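Local coordinates for protein paenibacillus xanthan lyase (PDB 6F2P) that cleaves the bacterial polysaccharide xanthan by an eliminative reaction, as a calcium-binding member of polysaccharide lyase family 8, at residues A[120-123]-A[124-127]; A[168-171]-A[172-175]; A[253-256]-A[257-260]. All coordinates share one frame; numbering follows the deposited sequence.

Contact 1: residues A[120-123]-A[124-127]; sequences YQNW and WHWQ
Trp126 reaches back to Tyr120 in two ways. Its indole NE1 donates to Tyr120 O at 2.9 Å, with 158° at the hydrogen and the oxygen close to the indole plane. Beyond NE1, the six-membered ring turns its edge to the phenol face in a T-shaped pair with planes 80° apart; Trp126 CZ2 stands 3.5 Å from Tyr120 CE2, toward the rim of that ring. Trp123 works on another part of the turn. With its CG between backbone N and carbonyl carbon (chi1 71°), the indole folds over Trp124, whose CA makes a CH-pi contact 3.9 Å from the centroid of the Trp123 six-membered ring. The edge of Trp124 also meets this face, CD1 lying 3.9 Å from Trp123 CH2, while the amide of Gln127 comes up at the ring edge, its CD 3.7 Å from Trp123 CE3. One backbone bond and one capping bond start the helix: Trp123 O accepts from Gln127 N at 3.1 Å, and the side-chain oxygen Asn122 OD1 takes Trp124 N at 3.3 Å from above the amide plane. Behind this cap, Gln121 OE1 accepts both Asn122 N and Ser67 N, Ser67 OG bonds Asn122 O, and His125 ND1 pairs with Thr71 OG1. Together they make an asparagine N-cap with aromatic packing, opening helix 123-141 in the alpha-helical domain of a family 8 polysaccharide lyase.

Contact 2: residues A[168-171]-A[172-175]; sequences GANR and LWES. With CA (calcium ion), chain F.
Glu174 leaves the helix with its CB 3.3 Å from Arg171 O, and CG then passes Asn170 O at 3.2 Å. The chain stays extended beyond CG (chi2 179°), carrying the carboxylate out to a calcium ion. There its oxygens divide the work: OE2 binds the metal at 2.5 Å and also accepts from Thr165 N, whereas OE1 lies 3.3 Å from Arg171 CA and takes the N-H of Met166. Four waters, Gln161 OE1 and Ser163 O complete a sevenfold shell, and the two backbone N-H groups probably fix the rotation of the carboxylate. Arg171 sends its guanidinium elsewhere, NE to Gly197 O and NH2 to Met166 O. One turn on, Ser175 N and Ser175 OG grip Arg171 O from opposite faces of its carbonyl plane, the hydroxyl at 2.8 Å. Elsewhere on the helix, Ala169 CB sits over the six-membered ring of Trp173, 3.9 Å from its centroid, in a CH-pi contact. This opening of helix 168-184 is wedged between two others: Ala169, Leu172 and Trp173 pack on helix 229-244, while Asn170 and Trp173 touch helix 123-141.

Contact 3: residues A[253-256]-A[257-260]; sequences DPNK and NNVY
Asn258 N donates to Asn255 O at 2.9 Å, 148° at the hydrogen, the shortest backbone bond between the two halves of this helix start. It lies just past an Asx turn that leads into helix 256-267: Asp253 OD1 accepts Asn255 N at 3.0 Å from above the carboxylate plane, and a type I turn runs from Asp253 to Lys256. Asn257 N to Pro254 O (3.2 Å) and Val259 N to Lys256 O (3.1 Å) continue the spacing of three residues. The other oxygen of Asp253, OD2, bonds Ser199 OG.

Asn258 also lays its side chain along that of Asn255, the amide planes 30° apart, with its ND2 3.7 Å from Asn255 OD1. Its CB comes within 3.1 Å of Asn255 O, and ND2 makes a weak hydrogen bond to Leu202 O in a neighbouring loop. A leucine here would probably leave Leu202 O without that donor and set an apolar branch beside the amide of Asn255.

Val259 and Tyr260 face inward, onto helices 229-244 and 292-307. The ring of Tyr260 passes Lys256 O on its way to Thr309 OG1, which its hydroxyl meets. Lys256 bends at its last torsion (chi4 78°), bringing NZ round toward the same hydroxyl, and one water joins them, 3.1 Å from Lys256 NZ and 3.0 Å from Tyr260 OH.

In the fold
From the N terminus the three contacts follow in series, none enclosing or crossing another, and each lies at the start of a helix in the alpha-helical domain. Contact 1 closes the loop after helix 95-111 and opens helix 123-141; contact 2 opens helix 168-184; contact 3 turns the loop after helix 229-244 into helix 256-267. Contacts 1 and 2 touch, Trp124 NE1 lying 3.5 Å from Trp173 CZ3 and Trp123 CH2 3.8 Å from Asn170 CG, and Gln127 comes near the calcium of contact 2. Contact 3 stays apart, its centre about 17 Å from that of contact 2, but helix 229-244 lies against residues of both.

Contact 1: residues A[120-123]-A[124-127]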
ATOM      1  N   TYR A 120     -14.788 -16.800  37.683  1.00 31.18           N
ATOM      2  CA  TYR A 120     -15.717 -17.544  36.851  1.00 26.22           C
ATOM      3  C   TYR A 120     -16.012 -16.800  35.568  1.00 19.80           C
ATOM      4  O   TYR A 120     -15.882 -15.576  35.500  1.00 25.62           O
ATOM      5  CB  TYR A 120     -17.013 -17.829  37.622  1.00 20.51           C
ATOM      6  CG  TYR A 120     -17.607 -16.623  38.304  1.00 18.00           C
ATOM      7  CD1 TYR A 120     -18.457 -15.759  37.619  1.00 20.13           C
ATOM      8  CD2 TYR A 120     -17.320 -16.343  39.634  1.00 18.48           C
ATOM      9  CE1 TYR A 120     -19.005 -14.651  38.239  1.00 20.52           C
ATOM     10  CE2 TYR A 120     -17.863 -15.236  40.267  1.00 18.12           C
ATOM     11  CZ  TYR A 120     -18.703 -14.394  39.565  1.00 21.28           C
ATOM     12  OH  TYR A 120     -19.245 -13.292  40.191  1.00 19.28           O
ATOM     13  N   GLN A 121     -16.395 -17.556  34.548  1.00 15.10           N
ATOM     14  CA  GLN A 121     -16.748 -16.990  33.256  1.00 21.64           C
ATOM     15  C   GLN A 121     -15.623 -16.142  32.610  1.00 21.81           C
ATOM     16  O   GLN A 121     -14.473 -16.583  32.521  1.00 17.08           O
ATOM     17  CB  GLN A 121     -18.060 -16.206  33.363  1.00 17.00           C
ATOM     18  CG  GLN A 121     -18.868 -16.184  32.073  1.00 15.26           C
ATOM     19  CD  GLN A 121     -19.327 -14.795  31.701  1.00 22.46           C
ATOM     20  OE1 GLN A 121     -18.846 -13.797  32.249  1.00 23.60           O
ATOM     21  NE2 GLN A 121     -20.271 -14.718  30.765  1.00 19.32           N
ATOM     22  N   ASN A 122     -15.966 -14.932  32.171  1.00 20.37           N
ATOM     23  CA  ASN A 122     -15.090 -14.128  31.315  1.00 23.50           C
ATOM     24  C   ASN A 122     -13.879 -13.497  32.021  1.00 22.51           C
ATOM     25  O   ASN A 122     -14.021 -12.740  32.979  1.00 24.18           O
ATOM     26  CB  ASN A 122     -15.913 -13.066  30.581  1.00 19.28           C
ATOM     27  CG  ASN A 122     -15.094 -12.273  29.570  1.00 21.85           C
ATOM     28  OD1 ASN A 122     -13.958 -12.624  29.245  1.00 28.34           O
ATOM     29  ND2 ASN A 122     -15.681 -11.195  29.061  1.00 23.78           N
ATOM     30  N   TRP A 123     -12.690 -13.808  31.516  1.00 16.50           N
ATOM     31  CA  TRP A 123     -11.439 -13.428  32.163  1.00 18.10           C
ATOM     32  C   TRP A 123     -11.234 -11.916  32.218  1.00 19.09           C
ATOM     33  O   TRP A 123     -10.669 -11.381  33.172  1.00 19.81           O
ATOM     34  CB  TRP A 123     -10.267 -14.058  31.411  1.00 19.45           C
ATOM     35  CG  TRP A 123     -10.033 -13.427  30.059  1.00 20.85           C
ATOM     36  CD1 TRP A 123     -10.640 -13.758  28.884  1.00 20.58           C
ATOM     37  CD2 TRP A 123      -9.140 -12.343  29.757  1.00 23.03           C
ATOM     38  NE1 TRP A 123     -10.178 -12.955  27.867  1.00 23.93           N
ATOM     39  CE2 TRP A 123      -9.258 -12.079  28.376  1.00 20.20           C
ATOM     40  CE3 TRP A 123      -8.252 -11.574  30.518  1.00 21.64           C
ATOM     41  CZ2 TRP A 123      -8.524 -11.074  27.741  1.00 21.62           C
ATOM     42  CZ3 TRP A 123      -7.525 -10.576  29.886  1.00 24.24           C
ATOM     43  CH2 TRP A 123      -7.666 -10.337  28.510  1.00 24.77           C
ATOM     44  N   TRP A 124     -11.700 -11.234  31.183  1.00 20.22           N
ATOM     45  CA  TRP A 124     -11.404  -9.827  30.994  1.00 18.08           C
ATOM     46  C   TRP A 124     -11.835  -8.963  32.182  1.00 18.28           C
ATOM     47  O   TRP A 124     -11.137  -8.023  32.570  1.00 16.36           O
ATOM     48  CB  TRP A 124     -12.052  -9.337  29.699  1.00 16.53           C
ATOM     49  CG  TRP A 124     -11.607  -7.985  29.317  1.00 16.70           C
ATOM     50  CD1 TRP A 124     -10.529  -7.669  28.547  1.00 17.47           C
ATOM     51  CD2 TRP A 124     -12.205  -6.747  29.703  1.00 15.58           C
ATOM     52  NE1 TRP A 124     -10.420  -6.308  28.424  1.00 17.99           N
ATOM     53  CE2 TRP A 124     -11.439  -5.717  29.124  1.00 16.32           C
ATOM     54  CE3 TRP A 124     -13.316  -6.409  30.479  1.00 17.56           C
ATOM     55  CZ2 TRP A 124     -11.748  -4.371  29.293  1.00 14.82           C
ATOM     56  CZ3 TRP A 124     -13.622  -5.064  30.647  1.00 19.85           C
ATOM     57  CH2 TRP A 124     -12.837  -4.064  30.056  1.00 16.44           C
ATOM     58  N   HIS A 125     -12.982  -9.287  32.766  1.00 18.52           N
ATOM     59  CA  HIS A 125     -13.504  -8.482  33.869  1.00 19.11           C
ATOM     60  C   HIS A 125     -12.692  -8.656  35.158  1.00 18.48           C
ATOM     61  O   HIS A 125     -12.593  -7.733  35.972  1.00 13.84           O
ATOM     62  CB  HIS A 125     -14.986  -8.768  34.088  1.00 16.13           C
ATOM     63  CG  HIS A 125     -15.831  -8.460  32.892  1.00 16.53           C
ATOM     64  ND1 HIS A 125     -16.062  -7.173  32.459  1.00 13.59           N
ATOM     65  CD2 HIS A 125     -16.479  -9.271  32.023  1.00 18.89           C
ATOM     66  CE1 HIS A 125     -16.824  -7.202  31.380  1.00 14.43           C
ATOM     67  NE2 HIS A 125     -17.088  -8.464  31.092  1.00 18.90           N
ATOM     68  N   TRP A 126     -12.077  -9.824  35.318  1.00 15.78           N
ATOM     69  CA  TRP A 126     -11.246 -10.085  36.483  1.00 15.57           C
ATOM     70  C   TRP A 126      -9.884  -9.409  36.362  1.00 19.71           C
ATOM     71  O   TRP A 126      -9.382  -8.817  37.319  1.00 19.74           O
ATOM     72  CB  TRP A 126     -11.087 -11.593  36.697  1.00 20.28           C
ATOM     73  CG  TRP A 126     -12.408 -12.271  36.945  1.00 22.39           C
ATOM     74  CD1 TRP A 126     -13.149 -12.981  36.045  1.00 21.33           C
ATOM     75  CD2 TRP A 126     -13.159 -12.267  38.167  1.00 22.88           C
ATOM     76  NE1 TRP A 126     -14.305 -13.430  36.634  1.00 24.21           N
ATOM     77  CE2 TRP A 126     -14.337 -13.003  37.936  1.00 25.87           C
ATOM     78  CE3 TRP A 126     -12.945 -11.718  39.437  1.00 23.90           C
ATOM     79  CZ2 TRP A 126     -15.294 -13.206  38.926  1.00 20.92           C
ATOM     80  CZ3 TRP A 126     -13.902 -11.924  40.423  1.00 21.24           C
ATOM     81  CH2 TRP A 126     -15.059 -12.657  40.158  1.00 19.03           C
ATOM     82  N   GLN A 127      -9.298  -9.468  35.173  1.00 18.58           N
ATOM     83  CA  GLN A 127      -7.909  -9.058  35.011  1.00 17.66           C
ATOM     84  C   GLN A 127      -7.725  -7.617  34.539  1.00 18.42           C
ATOM     85  O   GLN A 127      -6.649  -7.042  34.690  1.00 16.92           O
ATOM     86  CB  GLN A 127      -7.193 -10.029  34.073  1.00 17.40           C
ATOM     87  CG  GLN A 127      -7.338 -11.485  34.489  1.00 17.22           C
ATOM     88  CD  GLN A 127      -6.496 -12.427  33.656  1.00 19.21           C
ATOM     89  OE1 GLN A 127      -6.814 -13.601  33.530  1.00 21.77           O
ATOM     90  NE2 GLN A 127      -5.410 -11.915  33.087  1.00 18.77           N
TER

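Contact 2: residues A[168-171]-A[172-175]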
ATOM      1  N   GLY A 168      -1.156  -6.595  21.986  1.00 21.74           N
ATOM      2  CA  GLY A 168      -1.991  -5.463  21.623  1.00 20.44           C
ATOM      3  C   GLY A 168      -2.628  -4.720  22.783  1.00 19.27           C
ATOM      4  O   GLY A 168      -1.969  -4.425  23.777  1.00 20.61           O
ATOM      5  N   ALA A 169      -3.922  -4.435  22.661  1.00 19.71           N
ATOM      6  CA  ALA A 169      -4.626  -3.648  23.670  1.00 24.33           C
ATOM      7  C   ALA A 169      -4.719  -4.342  25.046  1.00 25.26           C
ATOM      8  O   ALA A 169      -4.730  -3.682  26.083  1.00 22.29           O
ATOM      9  CB  ALA A 169      -5.999  -3.248  23.165  1.00 20.46           C
ATOM     10  N   ASN A 170      -4.777  -5.665  25.067  1.00 19.46           N
ATOM     11  CA  ASN A 170      -4.764  -6.354  26.348  1.00 20.86           C
ATOM     12  C   ASN A 170      -3.462  -6.095  27.075  1.00 21.79           C
ATOM     13  O   ASN A 170      -3.431  -5.945  28.302  1.00 16.97           O
ATOM     14  CB  ASN A 170      -4.945  -7.858  26.169  1.00 21.90           C
ATOM     15  CG  ASN A 170      -6.318  -8.221  25.685  1.00 23.95           C
ATOM     16  OD1 ASN A 170      -7.296  -7.495  25.921  1.00 27.21           O
ATOM     17  ND2 ASN A 170      -6.412  -9.359  25.012  1.00 23.75           N
ATOM     18  N   ARG A 171      -2.383  -6.058  26.301  1.00 19.92           N
ATOM     19  CA  ARG A 171      -1.067  -5.867  26.870  1.00 15.75           C
ATOM     20  C   ARG A 171      -0.965  -4.470  27.448  1.00 17.10           C
ATOM     21  O   ARG A 171      -0.392  -4.272  28.520  1.00 15.61           O
ATOM     22  CB  ARG A 171       0.002  -6.070  25.817  1.00 16.53           C
ATOM     23  CG  ARG A 171       1.404  -5.863  26.349  1.00 15.11           C
ATOM     24  CD  ARG A 171       2.457  -6.238  25.325  1.00 14.54           C
ATOM     25  NE  ARG A 171       3.763  -6.247  25.952  1.00 14.20           N
ATOM     26  CZ  ARG A 171       4.346  -7.335  26.441  1.00 16.11           C
ATOM     27  NH1 ARG A 171       5.539  -7.240  27.016  1.00 12.63           N
ATOM     28  NH2 ARG A 171       3.743  -8.514  26.347  1.00 14.59           N
ATOM     29  N   LEU A 172      -1.530  -3.506  26.732  1.00 16.04           N
ATOM     30  CA  LEU A 172      -1.565  -2.130  27.202  1.00 17.85           C
ATOM     31  C   LEU A 172      -2.302  -2.056  28.529  1.00 21.63           C
ATOM     32  O   LEU A 172      -1.806  -1.484  29.504  1.00 20.31           O
ATOM     33  CB  LEU A 172      -2.258  -1.237  26.179  1.00 17.69           C
ATOM     34  CG  LEU A 172      -2.554   0.181  26.657  1.00 21.02           C
ATOM     35  CD1 LEU A 172      -1.273   0.873  27.081  1.00 19.26           C
ATOM     36  CD2 LEU A 172      -3.235   0.959  25.551  1.00 23.60           C
ATOM     37  N   TRP A 173      -3.488  -2.653  28.559  1.00 20.60           N
ATOM     38  CA  TRP A 173      -4.320  -2.624  29.748  1.00 19.65           C
ATOM     39  C   TRP A 173      -3.673  -3.357  30.904  1.00 16.17           C
ATOM     40  O   TRP A 173      -3.802  -2.939  32.053  1.00 14.97           O
ATOM     41  CB  TRP A 173      -5.687  -3.210  29.448  1.00 25.24           C
ATOM     42  CG  TRP A 173      -6.405  -2.409  28.443  1.00 26.01           C
ATOM     43  CD1 TRP A 173      -6.317  -1.063  28.259  1.00 24.85           C
ATOM     44  CD2 TRP A 173      -7.311  -2.895  27.451  1.00 32.71           C
ATOM     45  NE1 TRP A 173      -7.122  -0.673  27.219  1.00 29.32           N
ATOM     46  CE2 TRP A 173      -7.745  -1.781  26.704  1.00 40.12           C
ATOM     47  CE3 TRP A 173      -7.804  -4.169  27.124  1.00 33.76           C
ATOM     48  CZ2 TRP A 173      -8.656  -1.897  25.648  1.00 41.64           C
ATOM     49  CZ3 TRP A 173      -8.708  -4.285  26.069  1.00 30.68           C
ATOM     50  CH2 TRP A 173      -9.122  -3.154  25.346  1.00 30.92           C
ATOM     51  N   GLU A 174      -2.995  -4.457  30.602  1.00 15.47           N
ATOM     52  CA  GLU A 174      -2.183  -5.132  31.604  1.00 15.13           C
ATOM     53  C   GLU A 174      -1.243  -4.107  32.214  1.00 17.23           C
ATOM     54  O   GLU A 174      -1.142  -3.981  33.440  1.00 16.40           O
ATOM     55  CB  GLU A 174      -1.360  -6.256  30.974  1.00 16.80           C
ATOM     56  CG  GLU A 174      -2.092  -7.560  30.750  1.00 12.81           C
ATOM     57  CD  GLU A 174      -1.203  -8.603  30.094  1.00 20.51           C
ATOM     58  OE1 GLU A 174      -0.608  -8.305  29.040  1.00 23.80           O
ATOM     59  OE2 GLU A 174      -1.085  -9.719  30.632  1.00 25.53           O
ATOM     60  N   SER A 175      -0.586  -3.355  31.335  1.00 14.51           N
ATOM     61  CA  SER A 175       0.454  -2.420  31.738  1.00 13.42           C
ATOM     62  C   SER A 175      -0.111  -1.286  32.561  1.00 12.15           C
ATOM     63  O   SER A 175       0.462  -0.951  33.588  1.00 17.36           O
ATOM     64  CB  SER A 175       1.216  -1.873  30.521  1.00 18.42           C
ATOM     65  OG  SER A 175       1.716  -2.929  29.722  1.00 12.84           O
TER
HETATM   66 CA    CA F1105      -1.564 -10.536  32.930  1.00 16.74          CA
HETATM   67  O   HOH W   1      -0.275 -12.111  34.318  1.00 13.74           O
HETATM   68  O   HOH W   2      -3.769 -10.390  31.656  1.00 16.79           O
HETATM   69  O   HOH W   3      -3.181 -11.870  34.214  1.00 12.09           O
HETATM   70  O   HOH W   4      -1.612 -12.600  31.881  1.00 14.57           O

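Contact 3: residues A[253-256]-A[257-260]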
ATOM      1  N   ASP A 253      12.329   4.196  26.653  1.00 13.15           N
ATOM      2  CA  ASP A 253      12.469   3.504  25.373  1.00 14.01           C
ATOM      3  C   ASP A 253      12.514   4.533  24.232  1.00 17.45           C
ATOM      4  O   ASP A 253      11.635   5.376  24.123  1.00 21.62           O
ATOM      5  CB  ASP A 253      11.292   2.545  25.201  1.00 12.15           C
ATOM      6  CG  ASP A 253      11.476   1.564  24.054  1.00 22.07           C
ATOM      7  OD1 ASP A 253      12.200   1.881  23.076  1.00 17.59           O
ATOM      8  OD2 ASP A 253      10.873   0.466  24.134  1.00 19.44           O
ATOM      9  N   PRO A 254      13.567   4.498  23.405  1.00 19.06           N
ATOM     10  CA  PRO A 254      13.683   5.512  22.349  1.00 20.10           C
ATOM     11  C   PRO A 254      12.516   5.446  21.369  1.00 18.93           C
ATOM     12  O   PRO A 254      12.152   6.454  20.745  1.00 17.77           O
ATOM     13  CB  PRO A 254      14.987   5.132  21.642  1.00 12.35           C
ATOM     14  CG  PRO A 254      15.746   4.366  22.650  1.00 19.46           C
ATOM     15  CD  PRO A 254      14.740   3.607  23.446  1.00 18.74           C
ATOM     16  N   ASN A 255      11.929   4.260  21.251  1.00 14.23           N
ATOM     17  CA  ASN A 255      10.755   4.070  20.413  1.00 15.48           C
ATOM     18  C   ASN A 255       9.536   4.907  20.826  1.00 17.72           C
ATOM     19  O   ASN A 255       8.580   5.039  20.064  1.00 21.44           O
ATOM     20  CB  ASN A 255      10.385   2.593  20.349  1.00 14.76           C
ATOM     21  CG  ASN A 255      11.349   1.783  19.500  1.00 12.92           C
ATOM     22  OD1 ASN A 255      11.998   2.304  18.590  1.00 25.23           O
ATOM     23  ND2 ASN A 255      11.438   0.495  19.787  1.00 15.08           N
ATOM     24  N   LYS A 256       9.570   5.485  22.020  1.00 14.93           N
ATOM     25  CA  LYS A 256       8.478   6.331  22.470  1.00 15.69           C
ATOM     26  C   LYS A 256       8.244   7.502  21.523  1.00 19.15           C
ATOM     27  O   LYS A 256       7.128   8.027  21.441  1.00 17.87           O
ATOM     28  CB  LYS A 256       8.714   6.832  23.902  1.00 15.23           C
ATOM     29  CG  LYS A 256       9.838   7.844  24.052  1.00 21.32           C
ATOM     30  CD  LYS A 256      10.014   8.289  25.504  1.00 26.90           C
ATOM     31  CE  LYS A 256      11.343   9.026  25.717  1.00 29.68           C
ATOM     32  NZ  LYS A 256      11.306  10.438  25.240  1.00 28.61           N
ATOM     33  N   ASN A 257       9.288   7.896  20.804  0.60 18.91           N
ATOM     34  CA  ASN A 257       9.174   9.003  19.873  0.60 18.42           C
ATOM     35  C   ASN A 257       8.296   8.638  18.658  0.60 19.72           C
ATOM     36  O   ASN A 257       7.772   9.519  17.972  0.60 19.41           O
ATOM     37  CB  ASN A 257      10.568   9.520  19.491  0.60 18.92           C
ATOM     38  CG  ASN A 257      11.406   9.921  20.722  0.60 22.24           C
ATOM     39  OD1 ASN A 257      10.985  10.745  21.546  0.60 15.90           O
ATOM     40  ND2 ASN A 257      12.590   9.321  20.851  0.60 21.00           N
ATOM     41  N   ASN A 258       8.104   7.338  18.430  1.00 18.35           N
ATOM     42  CA  ASN A 258       7.178   6.847  17.412  1.00 17.34           C
ATOM     43  C   ASN A 258       5.740   7.251  17.720  1.00 21.26           C
ATOM     44  O   ASN A 258       4.937   7.509  16.807  1.00 21.28           O
ATOM     45  CB  ASN A 258       7.258   5.323  17.292  1.00 18.34           C
ATOM     46  CG  ASN A 258       8.640   4.840  16.890  1.00 19.45           C
ATOM     47  OD1 ASN A 258       9.494   5.635  16.498  1.00 30.74           O
ATOM     48  ND2 ASN A 258       8.859   3.530  16.971  1.00 17.85           N
ATOM     49  N   VAL A 259       5.422   7.315  19.010  1.00 16.96           N
ATOM     50  CA  VAL A 259       4.084   7.695  19.449  1.00 18.88           C
ATOM     51  C   VAL A 259       3.773   9.127  19.022  1.00 16.19           C
ATOM     52  O   VAL A 259       2.641   9.448  18.692  1.00 17.95           O
ATOM     53  CB  VAL A 259       3.916   7.537  20.978  1.00 14.77           C
ATOM     54  CG1 VAL A 259       2.525   7.962  21.421  1.00  9.99           C
ATOM     55  CG2 VAL A 259       4.192   6.103  21.390  1.00 10.03           C
ATOM     56  N   TYR A 260       4.783   9.988  19.011  1.00 16.33           N
ATOM     57  CA  TYR A 260       4.569  11.356  18.551  1.00 15.86           C
ATOM     58  C   TYR A 260       4.393  11.378  17.035  1.00 18.21           C
ATOM     59  O   TYR A 260       3.536  12.090  16.518  1.00 17.02           O
ATOM     60  CB  TYR A 260       5.693  12.281  19.021  1.00 13.68           C
ATOM     61  CG  TYR A 260       5.808  12.290  20.526  1.00 20.72           C
ATOM     62  CD1 TYR A 260       5.037  13.148  21.293  1.00 18.69           C
ATOM     63  CD2 TYR A 260       6.651  11.401  21.182  1.00 23.40           C
ATOM     64  CE1 TYR A 260       5.115  13.132  22.673  1.00 25.22           C
ATOM     65  CE2 TYR A 260       6.733  11.379  22.561  1.00 19.33           C
ATOM     66  CZ  TYR A 260       5.968  12.249  23.299  1.00 19.91           C
ATOM     67  OH  TYR A 260       6.053  12.240  24.670  1.00 21.47           O
TER
HETATM   68  O   HOH W   5       8.422  11.127  26.150  1.00 17.35           O